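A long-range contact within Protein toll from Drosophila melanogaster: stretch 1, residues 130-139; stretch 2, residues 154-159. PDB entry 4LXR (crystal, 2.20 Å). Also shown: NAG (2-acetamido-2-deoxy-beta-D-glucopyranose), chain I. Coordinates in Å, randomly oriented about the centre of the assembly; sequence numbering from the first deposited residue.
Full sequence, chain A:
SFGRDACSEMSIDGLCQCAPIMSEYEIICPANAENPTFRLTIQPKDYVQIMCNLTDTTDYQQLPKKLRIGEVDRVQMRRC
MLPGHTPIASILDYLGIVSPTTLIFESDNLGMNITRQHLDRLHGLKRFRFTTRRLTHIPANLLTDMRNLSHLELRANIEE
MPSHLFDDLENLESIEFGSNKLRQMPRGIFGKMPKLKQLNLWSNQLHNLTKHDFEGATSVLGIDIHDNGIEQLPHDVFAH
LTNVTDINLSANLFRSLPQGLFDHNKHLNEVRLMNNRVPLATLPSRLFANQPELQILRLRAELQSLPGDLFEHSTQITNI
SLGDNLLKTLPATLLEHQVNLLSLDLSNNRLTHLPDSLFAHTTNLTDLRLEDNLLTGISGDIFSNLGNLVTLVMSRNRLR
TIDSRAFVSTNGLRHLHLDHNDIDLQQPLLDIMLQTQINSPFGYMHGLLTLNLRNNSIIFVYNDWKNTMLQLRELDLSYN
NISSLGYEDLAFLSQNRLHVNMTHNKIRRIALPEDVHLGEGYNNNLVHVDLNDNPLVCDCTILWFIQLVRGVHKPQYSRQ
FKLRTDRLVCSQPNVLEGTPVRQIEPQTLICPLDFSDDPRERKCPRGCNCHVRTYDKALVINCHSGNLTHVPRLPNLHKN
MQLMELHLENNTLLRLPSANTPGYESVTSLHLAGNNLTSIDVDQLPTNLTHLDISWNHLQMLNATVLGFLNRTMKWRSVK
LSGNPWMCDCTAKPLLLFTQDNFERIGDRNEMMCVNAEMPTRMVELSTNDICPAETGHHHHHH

Stretch 1 (130-139) FTTRRLTHIP
Stretch 2 (154-159) LRANIE

How do the two backbones run where stretch 1 begins? Phe-130 and Thr-131 are extended (phi/psi -125/128 and -143/129) and lie parallel to Leu-154 and Arg-155 (-134/130 and -139/104), with CA-CA distances of 5.0 Å for Phe-130 to Leu-154 and 4.7 Å for Thr-131 to Arg-155. Arg-155 N donates to Phe-130 O at 2.9 Å, and Thr-132 N donates to Arg-155 O at 3.0 Å, so Arg-155 is gripped through both its amide and its carbonyl, as parallel pairing requires. The same carbonyls receive CA-H...O contacts: Leu-154 CA lies 3.5 Å from Phe-130 O, and Thr-131 CA lies 3.4 Å from Arg-155 O.

Which side chains meet along the paired strands? Phe-130 (chi1 t, chi2 55°) and Leu-154 (m, t) share one face of the sheet, where Phe-130 CB touches Leu-154 CD2 at 3.8 Å in an apolar contact. Thr-131 (m) and Arg-155 (t, t, m, chi4 -159°) occupy the other face, more loosely, with Thr-131 OG1 4.0 Å from Arg-155 CB; the end of the arginine leads away to partners elsewhere in the structure.

What happens as the strands give way to loops? Thr-132 remains extended (-158/153) with chi1 t; Thr-132 CA lies 5.3 Å from Ala-156 CA, and Thr-132 CG2 sits 3.8 Å from Ala-156 CB. Within stretch 1, Arg-134 N donates to Thr-132 OG1 at 3.1 Å, bracing the turn through Arg-133 (-110/5). Here water spans the gap: water 1 lies 2.9 Å from both Thr-132 O and Arg-134 O and accepts from Asn-157 ND2 at 2.8 Å. Asn-157 has positive phi and psi (48/43) and chi1 m.

How does the chain come back to stretch 2 after the turn? Arg-134 and Leu-135 point away, but Thr-136 (-155/166, chi1 t) returns, its CG2 3.8 Å from Ala-156 CB. Its backbone is linked through water: water 2 accepts from Thr-136 N at 3.1 Å and lies 2.9 Å from Ala-156 O, while water 3 lies 2.6 Å from Thr-136 O and 2.8 Å from Ala-156 O. His-137 (t, chi2 -105°) points away, its CB 3.5 Å from O5 of the NAG.

What completes the apolar contact? Ile-138 (-95/119; m, t) points toward stretch 2, and its CD1 reaches Ala-156 CB at 3.8 Å and Ile-158 CD1 at 3.6 Å. The small Ala-156 methyl thus meets Thr-132, Thr-136 and Ile-138, while Ile-158 (-71/117; m, t) extends the hydrocarbon surface. Pro-139 is out of reach.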

ATOM      1  N   PHE A 130     -14.928 -19.256 -32.272  1.00 14.57           N
ATOM      2  CA  PHE A 130     -16.001 -20.149 -31.867  1.00 14.89           C
ATOM      3  C   PHE A 130     -15.628 -20.760 -30.528  1.00 15.09           C
ATOM      4  O   PHE A 130     -14.551 -21.356 -30.376  1.00 17.91           O
ATOM      5  CB  PHE A 130     -16.204 -21.267 -32.906  1.00 15.08           C
ATOM      6  CG  PHE A 130     -17.269 -22.257 -32.530  1.00 16.07           C
ATOM      7  CD1 PHE A 130     -18.562 -21.826 -32.226  1.00 15.98           C
ATOM      8  CD2 PHE A 130     -16.991 -23.609 -32.496  1.00 18.60           C
ATOM      9  CE1 PHE A 130     -19.562 -22.730 -31.874  1.00 18.72           C
ATOM     10  CE2 PHE A 130     -17.988 -24.542 -32.145  1.00 23.52           C
ATOM     11  CZ  PHE A 130     -19.276 -24.103 -31.836  1.00 20.59           C
ATOM     12  N   THR A 131     -16.535 -20.670 -29.568  1.00 15.05           N
ATOM     13  CA  THR A 131     -16.194 -21.045 -28.202  1.00 15.00           C
ATOM     14  C   THR A 131     -17.384 -21.722 -27.564  1.00 17.70           C
ATOM     15  O   THR A 131     -18.502 -21.192 -27.605  1.00 21.43           O
ATOM     16  CB  THR A 131     -15.813 -19.788 -27.392  1.00 23.74           C
ATOM     17  OG1 THR A 131     -14.566 -19.269 -27.883  1.00 23.12           O
ATOM     18  CG2 THR A 131     -15.694 -20.095 -25.899  1.00 19.36           C
ATOM     19  N   THR A 132     -17.159 -22.891 -26.979  1.00 15.78           N
ATOM     20  CA  THR A 132     -18.252 -23.618 -26.340  1.00 18.91           C
ATOM     21  C   THR A 132     -17.690 -24.580 -25.311  1.00 25.65           C
ATOM     22  O   THR A 132     -16.558 -25.027 -25.442  1.00 24.44           O
ATOM     23  CB  THR A 132     -19.108 -24.416 -27.363  1.00 23.31           C
ATOM     24  OG1 THR A 132     -20.209 -25.037 -26.684  1.00 21.34           O
ATOM     25  CG2 THR A 132     -18.279 -25.511 -28.064  1.00 16.78           C
ATOM     26  N   ARG A 133     -18.489 -24.901 -24.296  1.00 29.56           N
ATOM     27  CA  ARG A 133     -18.148 -25.955 -23.338  1.00 25.95           C
ATOM     28  C   ARG A 133     -19.040 -27.193 -23.474  1.00 26.96           C
ATOM     29  O   ARG A 133     -18.944 -28.142 -22.677  1.00 24.13           O
ATOM     30  CB  ARG A 133     -18.147 -25.386 -21.907  1.00 23.89           C
ATOM     31  CG  ARG A 133     -17.073 -24.290 -21.799  1.00 29.32           C
ATOM     32  CD  ARG A 133     -17.159 -23.467 -20.565  1.00 45.94           C
ATOM     33  NE  ARG A 133     -18.295 -22.558 -20.581  1.00 46.57           N
ATOM     34  CZ  ARG A 133     -18.422 -21.545 -19.732  1.00 43.09           C
ATOM     35  NH1 ARG A 133     -17.475 -21.326 -18.837  1.00 37.11           N
ATOM     36  NH2 ARG A 133     -19.489 -20.761 -19.775  1.00 40.98           N
ATOM     37  N   ARG A 134     -19.906 -27.184 -24.480  1.00 18.91           N
ATOM     38  CA  ARG A 134     -20.709 -28.359 -24.790  1.00 23.11           C
ATOM     39  C   ARG A 134     -19.811 -29.423 -25.426  1.00 24.84           C
ATOM     40  O   ARG A 134     -18.863 -29.083 -26.129  1.00 24.04           O
ATOM     41  CB  ARG A 134     -21.796 -28.014 -25.792  1.00 24.19           C
ATOM     42  CG  ARG A 134     -22.932 -27.181 -25.260  1.00 28.08           C
ATOM     43  CD  ARG A 134     -24.068 -28.050 -24.710  1.00 30.16           C
ATOM     44  NE  ARG A 134     -23.680 -28.754 -23.489  1.00 25.88           N
ATOM     45  CZ  ARG A 134     -23.502 -28.161 -22.315  1.00 27.79           C
ATOM     46  NH1 ARG A 134     -23.657 -26.844 -22.214  1.00 27.07           N
ATOM     47  NH2 ARG A 134     -23.141 -28.873 -21.250  1.00 27.80           N
ATOM     48  N   LEU A 135     -20.088 -30.697 -25.155  1.00 23.09           N
ATOM     49  CA  LEU A 135     -19.505 -31.767 -25.963  1.00 24.06           C
ATOM     50  C   LEU A 135     -19.977 -31.514 -27.391  1.00 25.03           C
ATOM     51  O   LEU A 135     -21.169 -31.415 -27.655  1.00 30.46           O
ATOM     52  CB  LEU A 135     -19.951 -33.148 -25.472  1.00 24.41           C
ATOM     53  CG  LEU A 135     -19.604 -34.341 -26.398  1.00 30.61           C
ATOM     54  CD1 LEU A 135     -18.100 -34.491 -26.611  1.00 21.56           C
ATOM     55  CD2 LEU A 135     -20.179 -35.619 -25.834  1.00 23.56           C
ATOM     56  N   THR A 136     -19.037 -31.369 -28.309  1.00 23.96           N
ATOM     57  CA  THR A 136     -19.369 -30.959 -29.659  1.00 24.06           C
ATOM     58  C   THR A 136     -18.296 -31.453 -30.639  1.00 26.28           C
ATOM     59  O   THR A 136     -17.195 -31.875 -30.241  1.00 22.01           O
ATOM     60  CB  THR A 136     -19.477 -29.404 -29.740  1.00 19.86           C
ATOM     61  OG1 THR A 136     -20.333 -29.033 -30.820  1.00 21.23           O
ATOM     62  CG2 THR A 136     -18.111 -28.769 -29.931  1.00 17.64           C
ATOM     63  N   HIS A 137     -18.618 -31.400 -31.923  1.00 21.87           N
ATOM     64  CA  HIS A 137     -17.673 -31.826 -32.945  1.00 25.19           C
ATOM     65  C   HIS A 137     -17.576 -30.763 -33.996  1.00 19.64           C
ATOM     66  O   HIS A 137     -18.600 -30.337 -34.542  1.00 26.35           O
ATOM     67  CB  HIS A 137     -18.123 -33.121 -33.627  1.00 27.97           C
ATOM     68  CG  HIS A 137     -17.172 -33.589 -34.689  1.00 38.42           C
ATOM     69  ND1 HIS A 137     -17.439 -33.469 -36.038  1.00 42.85           N
ATOM     70  CD2 HIS A 137     -15.939 -34.144 -34.597  1.00 36.07           C
ATOM     71  CE1 HIS A 137     -16.425 -33.958 -36.731  1.00 38.21           C
ATOM     72  NE2 HIS A 137     -15.501 -34.370 -35.880  1.00 33.75           N
ATOM     73  N   ILE A 138     -16.361 -30.312 -34.275  1.00 17.54           N
ATOM     74  CA  ILE A 138     -16.167 -29.357 -35.377  1.00 21.26           C
ATOM     75  C   ILE A 138     -15.765 -30.097 -36.666  1.00 19.85           C
ATOM     76  O   ILE A 138     -14.750 -30.791 -36.683  1.00 21.54           O
ATOM     77  CB  ILE A 138     -15.125 -28.316 -35.011  1.00 20.79           C
ATOM     78  CG1 ILE A 138     -15.598 -27.539 -33.759  1.00 21.59           C
ATOM     79  CG2 ILE A 138     -14.865 -27.347 -36.181  1.00 16.20           C
ATOM     80  CD1 ILE A 138     -14.548 -26.665 -33.237  1.00 19.92           C
ATOM     81  N   PRO A 139     -16.580 -29.979 -37.737  1.00 22.34           N
ATOM     82  CA  PRO A 139     -16.255 -30.696 -38.987  1.00 19.90           C
ATOM     83  C   PRO A 139     -15.140 -29.956 -39.698  1.00 19.44           C
ATOM     84  O   PRO A 139     -15.119 -28.724 -39.705  1.00 24.19           O
ATOM     85  CB  PRO A 139     -17.550 -30.599 -39.801  1.00 20.26           C
ATOM     86  CG  PRO A 139     -18.177 -29.334 -39.354  1.00 24.31           C
ATOM     87  CD  PRO A 139     -17.830 -29.211 -37.858  1.00 20.35           C
ATOM     88  N   LEU A 154     -10.498 -21.217 -31.878  1.00 13.65           N
ATOM     89  CA  LEU A 154     -11.470 -22.287 -31.728  1.00 25.06           C
ATOM     90  C   LEU A 154     -11.245 -22.853 -30.374  1.00 13.87           C
ATOM     91  O   LEU A 154     -10.125 -23.198 -30.006  1.00 21.84           O
ATOM     92  CB  LEU A 154     -11.293 -23.403 -32.789  1.00 14.19           C
ATOM     93  CG  LEU A 154     -11.519 -23.001 -34.234  1.00 20.99           C
ATOM     94  CD1 LEU A 154     -11.177 -24.171 -35.179  1.00 23.34           C
ATOM     95  CD2 LEU A 154     -12.959 -22.588 -34.414  1.00 15.89           C
ATOM     96  N   ARG A 155     -12.322 -22.972 -29.622  1.00 15.88           N
ATOM     97  CA  ARG A 155     -12.225 -23.530 -28.300  1.00 14.19           C
ATOM     98  C   ARG A 155     -13.413 -24.437 -28.081  1.00 21.37           C
ATOM     99  O   ARG A 155     -14.519 -23.959 -27.838  1.00 19.02           O
ATOM    100  CB  ARG A 155     -12.225 -22.430 -27.235  1.00 13.99           C
ATOM    101  CG  ARG A 155     -11.898 -23.000 -25.877  1.00 19.58           C
ATOM    102  CD  ARG A 155     -11.790 -22.003 -24.801  1.00 33.63           C
ATOM    103  NE  ARG A 155     -10.646 -21.088 -24.853  1.00 38.43           N
ATOM    104  CZ  ARG A 155     -10.223 -20.455 -23.759  1.00 34.60           C
ATOM    105  NH1 ARG A 155     -10.837 -20.715 -22.618  1.00 23.29           N
ATOM    106  NH2 ARG A 155      -9.211 -19.593 -23.777  1.00 31.25           N
ATOM    107  N   ALA A 156     -13.185 -25.744 -28.157  1.00 19.31           N
ATOM    108  CA  ALA A 156     -14.292 -26.682 -28.076  1.00 17.74           C
ATOM    109  C   ALA A 156     -13.876 -28.082 -27.622  1.00 25.36           C
ATOM    110  O   ALA A 156     -14.398 -29.080 -28.141  1.00 21.84           O
ATOM    111  CB  ALA A 156     -14.983 -26.753 -29.427  1.00 19.73           C
ATOM    112  N   ASN A 157     -12.961 -28.154 -26.650  1.00 16.13           N
ATOM    113  CA  ASN A 157     -12.384 -29.426 -26.199  1.00 23.96           C
ATOM    114  C   ASN A 157     -11.920 -30.304 -27.363  1.00 26.48           C
ATOM    115  O   ASN A 157     -12.142 -31.514 -27.371  1.00 17.66           O
ATOM    116  CB  ASN A 157     -13.336 -30.187 -25.256  1.00 17.52           C
ATOM    117  CG  ASN A 157     -13.397 -29.529 -23.865  1.00 31.99           C
ATOM    118  OD1 ASN A 157     -12.531 -29.767 -23.032  1.00 24.26           O
ATOM    119  ND2 ASN A 157     -14.383 -28.645 -23.651  1.00 20.98           N
ATOM    120  N   ILE A 158     -11.272 -29.663 -28.335  1.00 22.11           N
ATOM    121  CA  ILE A 158     -10.861 -30.332 -29.552  1.00 20.87           C
ATOM    122  C   ILE A 158      -9.714 -31.310 -29.313  1.00 18.96           C
ATOM    123  O   ILE A 158      -8.620 -30.918 -28.893  1.00 22.26           O
ATOM    124  CB  ILE A 158     -10.489 -29.335 -30.632  1.00 21.84           C
ATOM    125  CG1 ILE A 158     -11.662 -28.381 -30.856  1.00 22.14           C
ATOM    126  CG2 ILE A 158     -10.154 -30.096 -31.940  1.00 21.32           C
ATOM    127  CD1 ILE A 158     -11.303 -27.138 -31.686  1.00 22.29           C
ATOM    128  N   GLU A 159      -9.996 -32.579 -29.574  1.00 17.83           N
ATOM    129  CA  GLU A 159      -9.024 -33.671 -29.458  1.00 19.06           C
ATOM    130  C   GLU A 159      -8.076 -33.779 -30.650  1.00 22.90           C
ATOM    131  O   GLU A 159      -6.925 -34.195 -30.496  1.00 23.60           O
ATOM    132  CB  GLU A 159      -9.768 -35.006 -29.266  1.00 19.57           C
ATOM    133  CG  GLU A 159     -10.556 -35.025 -27.947  1.00 33.98           C
ATOM    134  CD  GLU A 159     -11.524 -36.190 -27.801  1.00 35.65           C
ATOM    135  OE1 GLU A 159     -11.626 -36.732 -26.682  1.00 36.86           O
ATOM    136  OE2 GLU A 159     -12.200 -36.544 -28.780  1.00 43.00           O
TER
HETATM  137  C1  NAG I2012     -21.774 -33.863 -33.376  1.00 53.06           C
HETATM  138  C2  NAG I2012     -23.026 -34.474 -32.732  1.00 55.19           C
HETATM  139  C3  NAG I2012     -22.710 -35.835 -32.094  1.00 63.57           C
HETATM  140  C4  NAG I2012     -21.928 -36.742 -33.038  1.00 63.70           C
HETATM  141  C5  NAG I2012     -20.724 -36.007 -33.608  1.00 61.25           C
HETATM  142  C6  NAG I2012     -19.960 -36.827 -34.625  1.00 64.29           C
HETATM  143  C7  NAG I2012     -24.786 -33.036 -31.779  1.00 58.08           C
HETATM  144  C8  NAG I2012     -25.639 -33.455 -32.941  1.00 57.26           C
HETATM  145  N2  NAG I2012     -23.558 -33.563 -31.731  1.00 57.35           N
HETATM  146  O3  NAG I2012     -23.930 -36.471 -31.725  1.00 60.41           O
HETATM  147  O4  NAG I2012     -21.463 -37.890 -32.335  1.00 61.69           O
HETATM  148  O5  NAG I2012     -21.172 -34.816 -34.270  1.00 63.98           O
HETATM  149  O6  NAG I2012     -20.087 -36.309 -35.945  1.00 67.02           O
HETATM  150  O7  NAG I2012     -25.190 -32.259 -30.918  1.00 52.86           O
HETATM  151  O   HOH W   1     -16.296 -27.890 -25.579  1.00 18.89           O
HETATM  152  O   HOH W   2     -16.223 -31.060 -27.035  1.00 22.84           O
HETATM  153  O   HOH W   3     -14.743 -30.914 -30.192  1.00 23.71           O